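Local atomic coordinates of thiamine-monophosphate kinase (Stenotrophomonas maltophilia, PDB entry 6XEP), a protein that probably catalyses the ATP- and magnesium-dependent phosphorylation of thiamine monophosphate to thiamine diphosphate, the active form of vitamin B1. Residues Phe280-Ala283 against Ala284-Asp288. Residues are numbered along the deposited sequence; the frame is centred on the assembly and turned at random.
Sequences FTAA and ADQRD
Ala-282, the last residue of strand 277-282, meets Gln-286 where the chain turns into helix 287-297: its CB lies 4.2 Å from CB of Gln-286, a methyl-to-methylene contact. The same methyl also touches Leu-290 of that helix, while the backbone of Ala-282 still pairs with Asp-161 of the adjacent strand, so the turn begins at a residue fixed in the sheet. Ala-283 follows and supplies the single hydrogen bond between the two segments. Its O accepts from N of Gln-286 at 3.0 Å, with an N-H...O angle of 162°. Two residues lie between acceptor and donor, an i to i+3 bond, and the phi and psi of Ala-284 and Asp-285 make this a type I beta-turn, whose 284-286 part is 3-10. N of Asp-285 also comes within 3.1 Å of O of Ala-283, but its angle is too poor for a bond. CB and CG of Gln-286 pack against this oxygen as well, CB at 3.4 Å. CB of Ala-283 lies 3.4 Å from OD2 of Asp-285, whose CG sits between its backbone N and carbonyl carbon (chi1 67°), a torsion that turns the carboxylate back over the turn. There OD2 accepts from NE2 of Gln-286 at 3.2 Å, approached from above the carboxylate plane. The bend of Gln-286 at chi2 (-58°) brings NE2 back to OD2 of Asp-285. Gln-286 occupies the N-cap position, and a weak bond from N of Arg-287 to O of Ala-284 follows the turn. At this surface strand-to-helix junction of the PurM-like C-terminal domain, the backbone bond therefore sets the turn, while the amide-carboxylate bond fixes the side chains of Gln-286 and Asp-285 against each other.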
# COMPACT_ATOMS: atom_id res chain seq x y z
N PHE A 280 -6.01 -26.49 -2.80
CA PHE A 280 -5.70 -26.64 -4.22
C PHE A 280 -6.33 -27.91 -4.77
O PHE A 280 -6.78 -28.78 -4.03
CB PHE A 280 -4.18 -26.61 -4.48
CG PHE A 280 -3.40 -27.65 -3.73
CD1 PHE A 280 -3.03 -27.43 -2.41
CD2 PHE A 280 -2.99 -28.82 -4.35
CE1 PHE A 280 -2.29 -28.36 -1.71
CE2 PHE A 280 -2.24 -29.77 -3.66
CZ PHE A 280 -1.88 -29.54 -2.33
N THR A 281 -6.38 -27.98 -6.09
CA THR A 281 -6.85 -29.18 -6.77
C THR A 281 -5.71 -29.72 -7.62
O THR A 281 -4.84 -28.97 -8.08
CB THR A 281 -8.11 -28.90 -7.63
OG1 THR A 281 -7.74 -28.40 -8.92
CG2 THR A 281 -9.06 -27.92 -6.93
N ALA A 282 -5.70 -31.05 -7.79
CA ALA A 282 -4.66 -31.75 -8.51
C ALA A 282 -5.25 -33.00 -9.15
O ALA A 282 -6.19 -33.60 -8.63
CB ALA A 282 -3.49 -32.15 -7.60
N ALA A 283 -4.66 -33.41 -10.28
CA ALA A 283 -5.05 -34.66 -10.90
C ALA A 283 -4.90 -35.81 -9.91
O ALA A 283 -4.00 -35.82 -9.07
CB ALA A 283 -4.20 -34.92 -12.15
N ALA A 284 -5.80 -36.81 -10.02
CA ALA A 284 -5.79 -37.93 -9.08
C ALA A 284 -4.47 -38.69 -9.09
O ALA A 284 -4.10 -39.32 -8.08
CB ALA A 284 -6.94 -38.89 -9.37
N ASP A 285 -3.74 -38.67 -10.20
CA ASP A 285 -2.49 -39.42 -10.25
C ASP A 285 -1.33 -38.69 -9.58
O ASP A 285 -0.21 -39.21 -9.58
CB ASP A 285 -2.15 -39.79 -11.71
CG ASP A 285 -1.83 -38.59 -12.59
OD1 ASP A 285 -1.49 -38.80 -13.77
OD2 ASP A 285 -1.90 -37.45 -12.12
N GLN A 286 -1.58 -37.53 -8.97
CA GLN A 286 -0.58 -36.82 -8.18
C GLN A 286 -0.59 -37.22 -6.70
O GLN A 286 0.13 -36.60 -5.91
CB GLN A 286 -0.78 -35.30 -8.29
CG GLN A 286 -0.62 -34.75 -9.70
CD GLN A 286 0.73 -35.07 -10.28
OE1 GLN A 286 1.77 -34.68 -9.73
NE2 GLN A 286 0.74 -35.80 -11.39
N ARG A 287 -1.37 -38.23 -6.30
CA ARG A 287 -1.52 -38.51 -4.87
C ARG A 287 -0.20 -38.90 -4.24
O ARG A 287 0.18 -38.35 -3.20
CB ARG A 287 -2.56 -39.60 -4.64
CG ARG A 287 -3.98 -39.08 -4.70
CD ARG A 287 -4.96 -40.21 -4.57
NE ARG A 287 -6.32 -39.77 -4.90
CZ ARG A 287 -7.38 -40.55 -4.80
NH1 ARG A 287 -7.25 -41.81 -4.35
NH2 ARG A 287 -8.57 -40.07 -5.13
N ASP A 288 0.51 -39.85 -4.86
CA ASP A 288 1.81 -40.29 -4.34
C ASP A 288 2.76 -39.11 -4.22
O ASP A 288 3.44 -38.95 -3.21
CB ASP A 288 2.41 -41.36 -5.25
CG ASP A 288 1.63 -42.66 -5.23
OD1 ASP A 288 0.71 -42.79 -4.39
OD2 ASP A 288 1.96 -43.55 -6.03